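Local coordinates for protein C alpha-dehydrogenase (Sphingobium sp. SYK-6, PDB 4YAC) that binds NADH as a short-chain dehydrogenase/reductase and, as a C alpha-dehydrogenase, acts as an oxidoreductase in the bacterial pathway that cleaves lignin beta-aryl ethers, at residues Ala69-Ala72 / Ala73-Glu77; Met124-Met127 / Pro128-Glu132; Gln264-Ile267 / Asp268-Ser272. One frame throughout, in Å; residues are numbered along the deposited sequence.

Contact 1. Residues Ala69-Ala72 / Ala73-Glu77; sequences AAYA and AAVDE
Four successive i to i+4 backbone bonds, from A73 N to A69 O through D76 N to A72 O, join A69-A72 to A73-E77 as one unbroken stretch of alpha helix. The side-chain contact along it is between Y71 and V75, on the buried face. The CG2 methyl of V75 meets the ring at its edge, close to the ring plane, 3.9 Å from Y71 CD1 and equally near CE1. This branch stands beside the backbone N of V75 while CG1 lies anti to it (chi1 173°), which turns CG2 back toward the preceding turn; it also passes 3.5 Å from Y71 O. A74, next round the helix, sets its CB 3.4 Å from A70 O and faces L63 and V61. A69 and A73 lie on the exposed face. D76 folds back over the previous turn, its carboxylate near A72 O without bonding to it; its OD1 is instead taken by a salt bridge to R129. Y71 reaches T12 of strand 8-12, N121 of helix 105-133 and L65, an NADH-binding residue, and V75 touches F10. Helix 68-81 thus packs its apolar side on the parallel sheet of a Rossmann fold, next to the cofactor site.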
ATOM      1  N   ALA A  69     -17.713  -1.106 -16.406  1.00 28.79           N
ATOM      2  CA  ALA A  69     -19.069  -1.168 -16.939  1.00 29.72           C
ATOM      3  C   ALA A  69     -19.671  -2.545 -16.688  1.00 31.81           C
ATOM      4  O   ALA A  69     -20.824  -2.672 -16.250  1.00 29.51           O
ATOM      5  CB  ALA A  69     -19.072  -0.846 -18.423  1.00 34.39           C
ATOM      6  N   ALA A  70     -18.883  -3.580 -16.962  1.00 27.40           N
ATOM      7  CA  ALA A  70     -19.343  -4.950 -16.767  1.00 31.75           C
ATOM      8  C   ALA A  70     -19.557  -5.242 -15.290  1.00 36.67           C
ATOM      9  O   ALA A  70     -20.449  -6.006 -14.935  1.00 29.60           O
ATOM     10  CB  ALA A  70     -18.356  -5.935 -17.362  1.00 35.65           C
ATOM     11  N   TYR A  71     -18.746  -4.635 -14.428  1.00 29.10           N
ATOM     12  CA  TYR A  71     -18.887  -4.855 -12.993  1.00 25.60           C
ATOM     13  C   TYR A  71     -20.255  -4.348 -12.543  1.00 31.70           C
ATOM     14  O   TYR A  71     -20.983  -5.039 -11.830  1.00 30.98           O
ATOM     15  CB  TYR A  71     -17.762  -4.157 -12.217  1.00 27.98           C
ATOM     16  CG  TYR A  71     -17.396  -4.840 -10.915  1.00 29.71           C
ATOM     17  CD1 TYR A  71     -18.375  -5.306 -10.049  1.00 26.20           C
ATOM     18  CD2 TYR A  71     -16.067  -5.024 -10.557  1.00 22.68           C
ATOM     19  CE1 TYR A  71     -18.041  -5.932  -8.863  1.00 26.79           C
ATOM     20  CE2 TYR A  71     -15.721  -5.651  -9.366  1.00 20.54           C
ATOM     21  CZ  TYR A  71     -16.716  -6.105  -8.528  1.00 21.89           C
ATOM     22  OH  TYR A  71     -16.380  -6.726  -7.346  1.00 23.46           O
ATOM     23  N   ALA A  72     -20.615  -3.149 -12.990  1.00 24.48           N
ATOM     24  CA  ALA A  72     -21.904  -2.572 -12.633  1.00 28.06           C
ATOM     25  C   ALA A  72     -23.040  -3.456 -13.138  1.00 31.77           C
ATOM     26  O   ALA A  72     -24.042  -3.652 -12.444  1.00 31.58           O
ATOM     27  CB  ALA A  72     -22.031  -1.183 -13.197  1.00 27.57           C
ATOM     28  N   ALA A  73     -22.877  -3.990 -14.343  1.00 30.36           N
ATOM     29  CA  ALA A  73     -23.889  -4.865 -14.927  1.00 36.19           C
ATOM     30  C   ALA A  73     -24.014  -6.155 -14.123  1.00 31.55           C
ATOM     31  O   ALA A  73     -25.118  -6.668 -13.928  1.00 32.72           O
ATOM     32  CB  ALA A  73     -23.551  -5.173 -16.378  1.00 33.68           C
ATOM     33  N   ALA A  74     -22.880  -6.669 -13.653  1.00 29.26           N
ATOM     34  CA  ALA A  74     -22.858  -7.917 -12.898  1.00 27.69           C
ATOM     35  C   ALA A  74     -23.533  -7.753 -11.542  1.00 35.08           C
ATOM     36  O   ALA A  74     -24.211  -8.661 -11.065  1.00 34.12           O
ATOM     37  CB  ALA A  74     -21.431  -8.406 -12.715  1.00 27.79           C
ATOM     38  N   VAL A  75     -23.349  -6.596 -10.920  1.00 29.07           N
ATOM     39  CA  VAL A  75     -23.996  -6.331  -9.645  1.00 26.31           C
ATOM     40  C   VAL A  75     -25.493  -6.104  -9.861  1.00 35.74           C
ATOM     41  O   VAL A  75     -26.308  -6.536  -9.047  1.00 34.22           O
ATOM     42  CB  VAL A  75     -23.357  -5.130  -8.924  1.00 29.54           C
ATOM     43  CG1 VAL A  75     -24.145  -4.757  -7.685  1.00 28.75           C
ATOM     44  CG2 VAL A  75     -21.927  -5.462  -8.536  1.00 26.01           C
ATOM     45  N   ASP A  76     -25.862  -5.438 -10.953  1.00 28.84           N
ATOM     46  CA  ASP A  76     -27.275  -5.326 -11.324  1.00 32.34           C
ATOM     47  C   ASP A  76     -27.904  -6.708 -11.407  1.00 53.80           C
ATOM     48  O   ASP A  76     -28.992  -6.947 -10.879  1.00 53.04           O
ATOM     49  CB  ASP A  76     -27.442  -4.632 -12.673  1.00 30.65           C
ATOM     50  CG  ASP A  76     -27.279  -3.133 -12.598  1.00 37.90           C
ATOM     51  OD1 ASP A  76     -26.943  -2.591 -11.521  1.00 38.47           O
ATOM     52  OD2 ASP A  76     -27.491  -2.498 -13.646  1.00 43.95           O
ATOM     53  N   GLU A  77     -27.206  -7.606 -12.097  1.00 50.46           N
ATOM     54  CA  GLU A  77     -27.654  -8.979 -12.278  1.00 40.09           C
ATOM     55  C   GLU A  77     -27.853  -9.668 -10.930  1.00 32.54           C
ATOM     56  O   GLU A  77     -28.852 -10.360 -10.717  1.00 38.42           O
ATOM     57  CB  GLU A  77     -26.648  -9.751 -13.136  1.00 37.07           C
ATOM     58  CG  GLU A  77     -27.097 -11.154 -13.510  1.00 44.47           C
ATOM     59  CD  GLU A  77     -26.111 -11.860 -14.422  1.00 39.55           C
ATOM     60  OE1 GLU A  77     -25.698 -11.264 -15.439  1.00 50.03           O
ATOM     61  OE2 GLU A  77     -25.746 -13.014 -14.120  1.00 42.54           O
TER

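Contact 2. Residues Met124-Met127 / Pro128-Glu132; sequences MTVM and PRMIE
P128 interrupts the backbone ladder of helix 105-133, and its ring lies against the preceding turn, over M124 O. P128 has no N-H, and its CD and CG stand where the bond to M124 O would be, with CG 3.3 Å from that oxygen. This is the tight part of the contact, and the helix kinks here. R129 N makes only a weak bond to V126 O, and regular bonding resumes with M130 N to that same oxygen and I131 N to M127 O. The partly exposed side chain of R129 is held less firmly to the turn before it. The extended R129 runs alongside T125 and brings NE to T125 O at 3.1 Å, a weak, bent bond (128°) that leaves the oxygen at the guanidinium edge. Ordinary packing completes the contact. V126 CG1 touches M130 CE at 3.7 Å, the two chains crossing at a slant. M127, bent at chi2 and chi3, lies beside I131 with its SD 3.7 Å from I131 CD1. Toward helix 68-81, V126 and R129 pack on V75, and R129 NH1 has E79 as a salt-bridge partner in addition to D76. M130 and I131 lean on I180 of strand 180-185, while M124 packs on W108, and M127, P128 and I131 on E101, of the second subunit.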
ATOM      1  N   MET A 124     -16.319   0.552  -5.227  1.00 25.65           N
ATOM      2  CA  MET A 124     -17.018   1.738  -5.708  1.00 24.51           C
ATOM      3  C   MET A 124     -18.330   1.401  -6.406  1.00 24.31           C
ATOM      4  O   MET A 124     -19.188   2.263  -6.551  1.00 27.60           O
ATOM      5  CB  MET A 124     -16.120   2.536  -6.655  1.00 25.24           C
ATOM      6  CG  MET A 124     -14.856   3.078  -5.997  1.00 30.73           C
ATOM      7  SD  MET A 124     -15.138   3.921  -4.427  1.00 27.51           S
ATOM      8  CE  MET A 124     -16.354   5.142  -4.906  1.00 31.90           C
ATOM      9  N   THR A 125     -18.490   0.152  -6.837  1.00 26.39           N
ATOM     10  CA  THR A 125     -19.734  -0.258  -7.486  1.00 24.03           C
ATOM     11  C   THR A 125     -20.787  -0.604  -6.439  1.00 28.06           C
ATOM     12  O   THR A 125     -21.958  -0.249  -6.586  1.00 30.74           O
ATOM     13  CB  THR A 125     -19.529  -1.470  -8.427  1.00 27.37           C
ATOM     14  OG1 THR A 125     -18.624  -1.112  -9.478  1.00 28.41           O
ATOM     15  CG2 THR A 125     -20.848  -1.909  -9.058  1.00 29.20           C
ATOM     16  N   VAL A 126     -20.359  -1.282  -5.375  1.00 25.95           N
ATOM     17  CA  VAL A 126     -21.290  -1.842  -4.392  1.00 26.88           C
ATOM     18  C   VAL A 126     -21.507  -0.959  -3.161  1.00 29.68           C
ATOM     19  O   VAL A 126     -22.634  -0.814  -2.694  1.00 28.52           O
ATOM     20  CB  VAL A 126     -20.797  -3.235  -3.926  1.00 25.58           C
ATOM     21  CG1 VAL A 126     -21.620  -3.765  -2.751  1.00 31.90           C
ATOM     22  CG2 VAL A 126     -20.834  -4.219  -5.086  1.00 24.17           C
ATOM     23  N   MET A 127     -20.441  -0.380  -2.625  1.00 28.18           N
ATOM     24  CA  MET A 127     -20.538   0.322  -1.348  1.00 30.04           C
ATOM     25  C   MET A 127     -21.501   1.521  -1.395  1.00 31.75           C
ATOM     26  O   MET A 127     -22.255   1.743  -0.444  1.00 35.18           O
ATOM     27  CB  MET A 127     -19.134   0.750  -0.899  1.00 30.49           C
ATOM     28  CG  MET A 127     -19.075   1.682   0.289  1.00 32.75           C
ATOM     29  SD  MET A 127     -18.873   3.392  -0.237  1.00 37.06           S
ATOM     30  CE  MET A 127     -17.269   3.359  -1.050  1.00 33.35           C
ATOM     31  N   PRO A 128     -21.509   2.287  -2.501  1.00 31.03           N
ATOM     32  CA  PRO A 128     -22.512   3.359  -2.586  1.00 33.82           C
ATOM     33  C   PRO A 128     -23.960   2.854  -2.621  1.00 34.77           C
ATOM     34  O   PRO A 128     -24.866   3.563  -2.177  1.00 33.74           O
ATOM     35  CB  PRO A 128     -22.154   4.069  -3.893  1.00 31.81           C
ATOM     36  CG  PRO A 128     -20.693   3.817  -4.057  1.00 28.12           C
ATOM     37  CD  PRO A 128     -20.486   2.418  -3.555  1.00 28.22           C
ATOM     38  N   ARG A 129     -24.176   1.650  -3.143  1.00 31.46           N
ATOM     39  CA  ARG A 129     -25.507   1.053  -3.144  1.00 31.06           C
ATOM     40  C   ARG A 129     -25.902   0.643  -1.730  1.00 35.29           C
ATOM     41  O   ARG A 129     -27.056   0.801  -1.327  1.00 36.44           O
ATOM     42  CB  ARG A 129     -25.557  -0.155  -4.080  1.00 36.15           C
ATOM     43  CG  ARG A 129     -25.115   0.139  -5.502  1.00 32.50           C
ATOM     44  CD  ARG A 129     -25.317  -1.074  -6.395  1.00 37.28           C
ATOM     45  NE  ARG A 129     -24.763  -0.884  -7.732  1.00 39.06           N
ATOM     46  CZ  ARG A 129     -25.229  -1.468  -8.833  1.00 43.15           C
ATOM     47  NH1 ARG A 129     -26.279  -2.280  -8.777  1.00 38.60           N
ATOM     48  NH2 ARG A 129     -24.649  -1.232 -10.001  1.00 36.98           N
ATOM     49  N   MET A 130     -24.939   0.118  -0.976  1.00 30.00           N
ATOM     50  CA  MET A 130     -25.173  -0.241   0.417  1.00 35.44           C
ATOM     51  C   MET A 130     -25.618   0.971   1.225  1.00 37.20           C
ATOM     52  O   MET A 130     -26.591   0.905   1.974  1.00 35.00           O
ATOM     53  CB  MET A 130     -23.914  -0.833   1.044  1.00 30.85           C
ATOM     54  CG  MET A 130     -23.602  -2.254   0.630  1.00 34.76           C
ATOM     55  SD  MET A 130     -21.994  -2.760   1.264  1.00 32.47           S
ATOM     56  CE  MET A 130     -21.989  -4.502   0.859  1.00 29.14           C
ATOM     57  N   ILE A 131     -24.889   2.073   1.074  1.00 35.41           N
ATOM     58  CA  ILE A 131     -25.179   3.300   1.808  1.00 36.53           C
ATOM     59  C   ILE A 131     -26.569   3.811   1.445  1.00 42.59           C
ATOM     60  O   ILE A 131     -27.363   4.164   2.321  1.00 39.46           O
ATOM     61  CB  ILE A 131     -24.104   4.384   1.520  1.00 33.35           C
ATOM     62  CG1 ILE A 131     -22.787   3.980   2.183  1.00 36.65           C
ATOM     63  CG2 ILE A 131     -24.541   5.753   2.033  1.00 33.59           C
ATOM     64  CD1 ILE A 131     -21.599   4.797   1.754  1.00 36.32           C
ATOM     65  N   GLU A 132     -26.861   3.827   0.150  1.00 42.73           N
ATOM     66  CA  GLU A 132     -28.136   4.323  -0.358  1.00 48.18           C
ATOM     67  C   GLU A 132     -29.314   3.513   0.189  1.00 40.64           C
ATOM     68  O   GLU A 132     -30.387   4.064   0.464  1.00 37.49           O
ATOM     69  CB  GLU A 132     -28.120   4.293  -1.889  1.00 65.70           C
ATOM     70  CG  GLU A 132     -29.476   4.451  -2.565  1.00 91.04           C
ATOM     71  CD  GLU A 132     -29.372   4.420  -4.078  1.00110.73           C
ATOM     72  OE1 GLU A 132     -28.260   4.167  -4.594  1.00115.83           O
ATOM     73  OE2 GLU A 132     -30.397   4.648  -4.753  1.00116.90           O
TER

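Contact 3. Residues Gln264-Ile267 / Asp268-Ser272; sequences QEVI and DAMMS
Q264 and D268, one turn apart on the exposed face of helix 255-271, are joined by a side-chain hydrogen bond from Q264 NE2 to D268 OD1 (2.8 Å). Q264 leaves the backbone with CG anti to N (chi1 -167°) and then bends at chi2 (61°), which brings its amide forward along the helix to the aspartate. The amide and carboxylate planes are turned 54° against each other. OD1 is close to the amide plane, whereas the NE2 donor approaches it from above the carboxylate plane. Beneath this bridge D268 N bonds to Q264 O at 2.7 Å, so the same two residues are linked twice. The ladder continues with A269 N to E265 O, M270 N to V266 O and M271 N to I267 O, in an alpha helix that reaches away from the Rossmann-fold body to lie against the second subunit. V266, I267, M270 and M271 give it apolar side chains. V266 and M270 lie side by side and point the same way; CG1 of V266, the branch anti to the backbone N, meets M270 CE at 3.7 Å at the far end of an extended methionine chain. I267 touches M271 more distantly, CG2 to CG at 4.3 Å. Bends at chi2 and chi3 lead the rest of the M271 chain away. V266 and A269 pack on W248 of the second subunit, I267 and M271 on its A256, and E265 OE1 forms a salt bridge with R172 and a hydrogen bond with W248 NE1, both of that subunit. S272 OG donates to A269 O at 2.6 Å.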
ATOM      1  N   GLN A 264       9.291  -2.399  15.423  1.00 43.86           N
ATOM      2  CA  GLN A 264      10.279  -1.713  16.253  1.00 45.10           C
ATOM      3  C   GLN A 264      11.218  -0.866  15.401  1.00 50.97           C
ATOM      4  O   GLN A 264      11.668   0.194  15.832  1.00 48.67           O
ATOM      5  CB  GLN A 264      11.086  -2.720  17.080  1.00 42.52           C
ATOM      6  CG  GLN A 264      11.900  -2.085  18.189  1.00 51.00           C
ATOM      7  CD  GLN A 264      11.030  -1.350  19.190  1.00 62.09           C
ATOM      8  OE1 GLN A 264      10.009  -1.869  19.639  1.00 62.36           O
ATOM      9  NE2 GLN A 264      11.419  -0.128  19.527  1.00 78.37           N
ATOM     10  N   GLU A 265      11.506  -1.340  14.193  1.00 48.91           N
ATOM     11  CA  GLU A 265      12.319  -0.585  13.247  1.00 43.35           C
ATOM     12  C   GLU A 265      11.730   0.802  13.016  1.00 37.32           C
ATOM     13  O   GLU A 265      12.437   1.809  13.089  1.00 43.31           O
ATOM     14  CB  GLU A 265      12.427  -1.329  11.915  1.00 41.14           C
ATOM     15  CG  GLU A 265      13.840  -1.721  11.540  1.00 44.97           C
ATOM     16  CD  GLU A 265      13.926  -2.369  10.171  1.00 57.65           C
ATOM     17  OE1 GLU A 265      13.030  -2.126   9.335  1.00 51.00           O
ATOM     18  OE2 GLU A 265      14.889  -3.126   9.931  1.00 89.95           O
ATOM     19  N   VAL A 266      10.429   0.839  12.751  1.00 38.66           N
ATOM     20  CA  VAL A 266       9.723   2.091  12.502  1.00 36.88           C
ATOM     21  C   VAL A 266       9.722   2.976  13.746  1.00 37.92           C
ATOM     22  O   VAL A 266      10.048   4.160  13.669  1.00 45.50           O
ATOM     23  CB  VAL A 266       8.270   1.823  12.039  1.00 36.85           C
ATOM     24  CG1 VAL A 266       7.434   3.096  12.070  1.00 36.04           C
ATOM     25  CG2 VAL A 266       8.264   1.222  10.638  1.00 39.94           C
ATOM     26  N   ILE A 267       9.358   2.399  14.888  1.00 40.97           N
ATOM     27  CA  ILE A 267       9.353   3.129  16.151  1.00 40.61           C
ATOM     28  C   ILE A 267      10.734   3.716  16.438  1.00 42.17           C
ATOM     29  O   ILE A 267      10.853   4.887  16.798  1.00 46.90           O
ATOM     30  CB  ILE A 267       8.921   2.218  17.328  1.00 44.96           C
ATOM     31  CG1 ILE A 267       7.513   1.656  17.092  1.00 48.78           C
ATOM     32  CG2 ILE A 267       8.977   2.968  18.661  1.00 47.53           C
ATOM     33  CD1 ILE A 267       6.441   2.706  16.851  1.00 47.39           C
ATOM     34  N   ASP A 268      11.773   2.905  16.265  1.00 58.67           N
ATOM     35  CA  ASP A 268      13.138   3.356  16.511  1.00 49.70           C
ATOM     36  C   ASP A 268      13.522   4.490  15.567  1.00 44.11           C
ATOM     37  O   ASP A 268      14.218   5.425  15.965  1.00 46.71           O
ATOM     38  CB  ASP A 268      14.130   2.197  16.368  1.00 48.47           C
ATOM     39  CG  ASP A 268      14.040   1.202  17.513  1.00 49.78           C
ATOM     40  OD1 ASP A 268      13.393   1.518  18.533  1.00 53.59           O
ATOM     41  OD2 ASP A 268      14.623   0.105  17.396  1.00 61.97           O
ATOM     42  N   ALA A 269      13.066   4.408  14.323  1.00 43.77           N
ATOM     43  CA  ALA A 269      13.365   5.439  13.336  1.00 41.69           C
ATOM     44  C   ALA A 269      12.730   6.763  13.742  1.00 43.18           C
ATOM     45  O   ALA A 269      13.375   7.811  13.691  1.00 46.72           O
ATOM     46  CB  ALA A 269      12.881   5.020  11.964  1.00 41.51           C
ATOM     47  N   MET A 270      11.464   6.708  14.146  1.00 44.08           N
ATOM     48  CA  MET A 270      10.774   7.890  14.644  1.00 46.95           C
ATOM     49  C   MET A 270      11.495   8.460  15.860  1.00 44.72           C
ATOM     50  O   MET A 270      11.719   9.666  15.952  1.00 49.82           O
ATOM     51  CB  MET A 270       9.327   7.563  15.017  1.00 48.51           C
ATOM     52  CG  MET A 270       8.451   7.133  13.858  1.00 48.28           C
ATOM     53  SD  MET A 270       6.796   6.716  14.427  1.00 44.96           S
ATOM     54  CE  MET A 270       5.963   6.394  12.874  1.00 41.50           C
ATOM     55  N   MET A 271      11.857   7.585  16.790  1.00 51.79           N
ATOM     56  CA  MET A 271      12.482   8.015  18.034  1.00 51.27           C
ATOM     57  C   MET A 271      13.931   8.465  17.838  1.00 46.32           C
ATOM     58  O   MET A 271      14.506   9.109  18.716  1.00 49.37           O
ATOM     59  CB  MET A 271      12.429   6.888  19.071  1.00 49.92           C
ATOM     60  CG  MET A 271      11.035   6.570  19.614  1.00 51.13           C
ATOM     61  SD  MET A 271      10.122   8.007  20.220  1.00 60.07           S
ATOM     62  CE  MET A 271      11.333   8.761  21.302  1.00 62.53           C
ATOM     63  N   SER A 272      14.521   8.137  16.692  1.00 52.25           N
ATOM     64  CA  SER A 272      15.915   8.496  16.434  1.00 54.47           C
ATOM     65  C   SER A 272      16.069   9.999  16.203  1.00 57.54           C
ATOM     66  O   SER A 272      17.179  10.528  16.251  1.00 65.07           O
ATOM     67  CB  SER A 272      16.461   7.724  15.231  1.00 69.03           C
ATOM     68  OG  SER A 272      15.944   8.231  14.015  1.00 73.57           O
TER

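In the fold
Following the chain from the N terminus, contact 1 comes first on helix 68-81, contact 2 next toward the C-terminal end of helix 105-133, and contact 3 last on helix 255-271. Each spans adjoining turns of one helix; they run in series, closing no long loop, and none nests in or crosses another. Contacts 1 and 2 have centres 13 Å apart and touch directly: D76 OD1 meets R129 NH1 at 2.8 Å, and V75 CG2 packs on T125 CG2, tying two helices of the Rossmann fold together. Contact 3 lies about 27 Å from contact 2 between nearest atoms. The two nevertheless share a neighbour, since both touch the second subunit.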